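Haloacid dehalogenase domain protein hydrolase (Planctomyces limnophilus, PDB 4OVY) probably acts as a metal-dependent hydrolase, perhaps a phosphatase, of the haloacid dehalogenase superfamily and binds calcium in the crystal. Local coordinates at residues S35-T40 with Q152-T157; Q141-L146 with R296-I301. All blocks are in the same frame, centred on the assembly; numbering follows the deposited sequence.

Overall arrangement
From the N terminus the chain passes through helix 11-24 and a short 3-10 turn into strand 38-41, just after which come the calcium ligands D42 and D44. Contact 1 closes a loop of 111 residues, about half of them helical, by laying strand 156-161 parallel to that strand. Helix 141-152, which leads through a short turn into strand 156-161, starts with the residues of contact 2, and this second loop of 149 residues closes only where the chain leaves helix 294-297 near the C terminus. The two loops therefore cross. The centres of the two contacts lie about 20 Å apart and their nearest atoms about 6 Å. Together they fix both ends of helix 141-152, one to the central sheet and one to the C-terminal tail.

Contact 1 of 2, residues S35-T40 with Q152-T157; sequences SERIVT and QHEFKT
R37, just before strand 38-41, reaches to the C-terminal end of helix 141-152, where its NH1 donates to H153 O at 2.9 Å, with that oxygen close to the guanidinium plane. The two strands are parallel neighbours in the core sheet of the haloacid dehalogenase fold: I38 pairs with K156 and V39 with T157. Two backbone bonds set this register, K156 N to R37 O (2.8 Å) and the nearly straight V39 N to K156 O (175° at the hydrogen). R37 is also the centre of an inverse gamma turn. Its chain, extended from CG to NE, carries the guanidinium out to the Schellman motif that ends the helix, where E154 has positive phi. The acidic E154 OE2 stays 4.5 Å from R37 NH1 and well out of the guanidinium plane; one water bridges them, accepting from NH1 and donating to OE2. R37 NE is held by V32 O. Beneath this arm, R37 CB sits over one face of the F155 ring, 4.0 Å from its centroid, a CH-pi contact offset toward the rim. On the sheet face of V39 and T157, L150 and L147 of helix 141-152 pack against the strands. There V39 CG1 lies 3.7 Å from T157 CG2.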
# COMPACT_ATOMS: atom_id res chain seq x y z
N SER A 35 -6.64 2.68 15.41
CA SER A 35 -5.85 2.00 14.36
C SER A 35 -6.68 1.21 13.35
O SER A 35 -6.21 0.93 12.25
CB SER A 35 -4.80 1.08 15.00
OG SER A 35 -5.43 -0.00 15.67
N GLU A 36 -7.91 0.83 13.72
CA GLU A 36 -8.79 0.04 12.85
C GLU A 36 -9.79 0.88 12.05
O GLU A 36 -10.54 0.34 11.22
CB GLU A 36 -9.54 -1.02 13.67
CG GLU A 36 -8.66 -2.14 14.21
CD GLU A 36 -9.38 -3.04 15.20
OE1 GLU A 36 -10.57 -3.38 14.99
OE2 GLU A 36 -8.76 -3.42 16.20
N ARG A 37 -9.81 2.19 12.28
CA ARG A 37 -10.77 3.08 11.63
C ARG A 37 -10.38 3.42 10.19
O ARG A 37 -9.92 4.52 9.90
CB ARG A 37 -10.96 4.35 12.46
CG ARG A 37 -11.52 4.06 13.84
CD ARG A 37 -11.72 5.34 14.64
NE ARG A 37 -11.92 5.01 16.04
CZ ARG A 37 -11.88 5.88 17.05
NH1 ARG A 37 -11.67 7.17 16.83
NH2 ARG A 37 -12.05 5.43 18.29
N ILE A 38 -10.56 2.44 9.32
CA ILE A 38 -10.23 2.56 7.90
C ILE A 38 -11.53 2.76 7.14
O ILE A 38 -12.49 2.00 7.32
CB ILE A 38 -9.57 1.26 7.37
CG1 ILE A 38 -8.31 0.91 8.16
CG2 ILE A 38 -9.28 1.36 5.88
CD1 ILE A 38 -7.33 2.05 8.29
N VAL A 39 -11.55 3.79 6.29
CA VAL A 39 -12.68 4.05 5.40
C VAL A 39 -12.19 4.19 3.96
O VAL A 39 -11.18 4.85 3.71
CB VAL A 39 -13.50 5.29 5.84
CG1 VAL A 39 -12.64 6.54 5.92
CG2 VAL A 39 -14.67 5.52 4.89
N THR A 40 -12.90 3.55 3.03
CA THR A 40 -12.52 3.54 1.62
C THR A 40 -13.57 4.21 0.75
O THR A 40 -14.78 3.97 0.91
CB THR A 40 -12.26 2.11 1.11
OG1 THR A 40 -13.39 1.27 1.37
CG2 THR A 40 -11.02 1.52 1.75
N GLN A 152 -11.22 14.03 11.44
CA GLN A 152 -11.35 14.63 12.78
C GLN A 152 -11.64 13.59 13.86
O GLN A 152 -11.27 13.77 15.01
CB GLN A 152 -12.43 15.72 12.79
CG GLN A 152 -12.01 17.00 12.09
CD GLN A 152 -13.19 17.90 11.74
OE1 GLN A 152 -14.30 17.73 12.26
NE2 GLN A 152 -12.95 18.88 10.87
N HIS A 153 -12.29 12.49 13.47
CA HIS A 153 -12.57 11.38 14.38
C HIS A 153 -11.59 10.22 14.24
O HIS A 153 -11.89 9.09 14.63
CB HIS A 153 -14.02 10.93 14.19
CG HIS A 153 -15.01 11.94 14.68
ND1 HIS A 153 -15.34 13.06 13.95
CD2 HIS A 153 -15.70 12.02 15.84
CE1 HIS A 153 -16.21 13.78 14.64
NE2 HIS A 153 -16.45 13.17 15.78
N GLU A 154 -10.41 10.54 13.70
CA GLU A 154 -9.26 9.64 13.64
C GLU A 154 -9.45 8.44 12.70
O GLU A 154 -8.83 7.41 12.89
CB GLU A 154 -8.82 9.20 15.05
CG GLU A 154 -8.55 10.38 15.99
CD GLU A 154 -7.81 9.99 17.26
OE1 GLU A 154 -6.59 9.76 17.20
OE2 GLU A 154 -8.45 9.92 18.33
N PHE A 155 -10.29 8.60 11.67
CA PHE A 155 -10.33 7.63 10.57
C PHE A 155 -9.19 7.92 9.61
O PHE A 155 -8.83 9.08 9.43
CB PHE A 155 -11.62 7.73 9.75
CG PHE A 155 -12.81 7.11 10.39
CD1 PHE A 155 -13.41 7.68 11.50
CD2 PHE A 155 -13.37 5.95 9.86
CE1 PHE A 155 -14.52 7.11 12.09
CE2 PHE A 155 -14.49 5.37 10.45
CZ PHE A 155 -15.06 5.95 11.57
N LYS A 156 -8.66 6.87 8.98
CA LYS A 156 -7.76 7.01 7.84
C LYS A 156 -8.57 6.82 6.57
O LYS A 156 -9.16 5.76 6.36
CB LYS A 156 -6.63 5.97 7.86
CG LYS A 156 -5.63 6.17 8.97
CD LYS A 156 -4.55 5.09 8.99
CE LYS A 156 -3.38 5.39 8.07
NZ LYS A 156 -2.13 4.73 8.56
N THR A 157 -8.57 7.85 5.73
CA THR A 157 -9.39 7.89 4.53
C THR A 157 -8.55 7.43 3.33
O THR A 157 -7.54 8.05 3.02
CB THR A 157 -9.91 9.31 4.25
OG1 THR A 157 -8.80 10.23 4.21
CG2 THR A 157 -10.89 9.76 5.33
O HOH W 1 -11.29 9.26 18.61

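Contact 2 of 2, residues Q141-L146 with R296-I301. With EDO (1,2-ethanediol), chain G; EDO (1,2-ethanediol), chain F.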
# COMPACT_ATOMS: atom_id res chain seq x y z
N GLN A 141 -18.40 19.04 -2.66
CA GLN A 141 -18.19 19.75 -1.41
C GLN A 141 -18.71 18.95 -0.20
O GLN A 141 -18.03 18.89 0.83
CB GLN A 141 -18.84 21.14 -1.48
CG GLN A 141 -18.87 21.91 -0.17
CD GLN A 141 -17.48 22.27 0.35
OE1 GLN A 141 -16.55 22.51 -0.43
NE2 GLN A 141 -17.34 22.32 1.66
N PRO A 142 -19.89 18.31 -0.33
CA PRO A 142 -20.34 17.48 0.80
C PRO A 142 -19.40 16.32 1.12
O PRO A 142 -19.27 15.93 2.28
CB PRO A 142 -21.71 16.98 0.34
CG PRO A 142 -22.18 18.00 -0.64
CD PRO A 142 -20.93 18.42 -1.36
N MSE A 143 -18.72 15.78 0.11
CA MSE A 143 -17.77 14.69 0.35
C MSE A 143 -16.49 15.23 0.94
O MSE A 143 -15.86 14.55 1.74
CB MSE A 143 -17.51 13.89 -0.93
CG MSE A 143 -18.78 13.25 -1.47
SE MSE A 143 -19.54 11.91 -0.22
CE MSE A 143 -18.18 10.52 -0.52
N LEU A 144 -16.09 16.43 0.57
CA LEU A 144 -14.94 17.07 1.23
C LEU A 144 -15.21 17.24 2.73
O LEU A 144 -14.33 17.01 3.57
CB LEU A 144 -14.62 18.42 0.61
CG LEU A 144 -14.24 18.47 -0.87
CD1 LEU A 144 -13.87 19.91 -1.23
CD2 LEU A 144 -13.11 17.51 -1.18
N GLU A 145 -16.43 17.65 3.06
CA GLU A 145 -16.85 17.75 4.45
C GLU A 145 -16.82 16.40 5.16
O GLU A 145 -16.36 16.30 6.29
CB GLU A 145 -18.25 18.37 4.54
CG GLU A 145 -18.28 19.83 4.14
CD GLU A 145 -19.67 20.38 3.96
OE1 GLU A 145 -20.65 19.70 4.36
OE2 GLU A 145 -19.78 21.50 3.42
N LEU A 146 -17.30 15.36 4.48
CA LEU A 146 -17.31 14.02 5.04
C LEU A 146 -15.90 13.52 5.31
O LEU A 146 -15.62 12.99 6.38
CB LEU A 146 -18.06 13.05 4.13
CG LEU A 146 -18.09 11.58 4.57
CD1 LEU A 146 -18.67 11.43 5.97
CD2 LEU A 146 -18.89 10.78 3.56
N ARG A 296 -31.72 15.69 -3.37
CA ARG A 296 -32.44 16.02 -2.15
C ARG A 296 -31.56 16.20 -0.92
O ARG A 296 -31.91 16.96 -0.02
CB ARG A 296 -33.51 14.97 -1.87
CG ARG A 296 -34.61 14.94 -2.92
CD ARG A 296 -35.77 14.05 -2.51
NE ARG A 296 -36.50 14.57 -1.35
CZ ARG A 296 -37.43 15.52 -1.40
NH1 ARG A 296 -38.04 15.90 -0.27
NH2 ARG A 296 -37.78 16.10 -2.54
N ASP A 297 -30.41 15.51 -0.88
CA ASP A 297 -29.63 15.38 0.36
C ASP A 297 -28.49 16.38 0.50
O ASP A 297 -27.96 16.55 1.60
CB ASP A 297 -29.07 13.96 0.52
CG ASP A 297 -30.16 12.89 0.60
OD1 ASP A 297 -31.36 13.24 0.73
OD2 ASP A 297 -29.82 11.70 0.55
N TRP A 298 -28.10 17.02 -0.60
CA TRP A 298 -26.94 17.91 -0.61
C TRP A 298 -27.34 19.35 -0.92
O TRP A 298 -27.97 19.61 -1.95
CB TRP A 298 -25.90 17.42 -1.64
CG TRP A 298 -25.13 16.19 -1.22
CD1 TRP A 298 -25.20 15.54 -0.02
CD2 TRP A 298 -24.14 15.50 -1.99
NE1 TRP A 298 -24.33 14.48 0.00
CE2 TRP A 298 -23.66 14.43 -1.19
CE3 TRP A 298 -23.60 15.67 -3.26
CZ2 TRP A 298 -22.67 13.55 -1.63
CZ3 TRP A 298 -22.62 14.79 -3.71
CH2 TRP A 298 -22.17 13.74 -2.89
N LYS A 299 -26.96 20.27 -0.04
CA LYS A 299 -27.34 21.68 -0.14
C LYS A 299 -26.61 22.37 -1.28
O LYS A 299 -27.13 23.30 -1.89
CB LYS A 299 -27.03 22.43 1.16
CG LYS A 299 -27.82 21.97 2.38
CD LYS A 299 -27.52 22.90 3.57
CE LYS A 299 -27.87 22.28 4.91
NZ LYS A 299 -29.33 22.24 5.12
N VAL A 300 -25.38 21.92 -1.52
CA VAL A 300 -24.57 22.36 -2.65
C VAL A 300 -23.85 21.14 -3.20
O VAL A 300 -23.70 20.15 -2.50
CB VAL A 300 -23.53 23.45 -2.25
CG1 VAL A 300 -24.24 24.67 -1.68
CG2 VAL A 300 -22.51 22.92 -1.25
N ILE A 301 -23.44 21.20 -4.47
CA ILE A 301 -22.70 20.10 -5.07
C ILE A 301 -21.20 20.38 -5.06
O ILE A 301 -20.43 19.63 -4.47
CB ILE A 301 -23.18 19.81 -6.51
CG1 ILE A 301 -24.69 19.58 -6.54
CG2 ILE A 301 -22.43 18.62 -7.10
CD1 ILE A 301 -25.17 18.45 -5.66
C1 EDO G . -31.58 20.67 -2.51
O1 EDO G . -32.09 19.69 -1.59
C2 EDO G . -30.95 21.83 -1.75
O2 EDO G . -30.94 21.56 -0.34
C1 EDO F . -13.25 20.88 4.18
O1 EDO F . -14.06 20.88 5.35
C2 EDO F . -14.09 21.32 2.99
O2 EDO F . -14.64 22.62 3.26
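Q141 N, in the first turn of helix 141-152, donates to I301 O at 2.8 Å, a bond bent to 150° at the hydrogen that joins the helix start to the C-terminal tail. Beside it a proline-tryptophan CH-pi contact and a Met-aromatic contact fasten this helix of the haloacid dehalogenase fold to the chain leaving helix 294-297. P142 lies over one face of the W298 indole: P142 CB stands 3.5 Å from the centroid of the W298 five-membered ring and 8° off its normal, while P142 CG comes to 3.5 Å from W298 CD2. M143, a selenomethionine, reaches the six-membered ring obliquely, its CG 3.7 Å from W298 CH2 and its SE 5.0 Å from the ring centroid. W7 meets the indole edge-to-face, and M143 also touches F41 of strand 38-41. An alanine in place of W298 would probably leave P142 without its aromatic platform and open a gap beside M143. V300 O is buried against the proline, with no polar partner in the model. At the outer side, Q141 CG, anti to the backbone N (chi1 172°), rests against V300 CG2. The bend at chi2 sets CD toward the next turn of the helix, where Q141 NE2 donates to E145 OE2 at 3.1 Å.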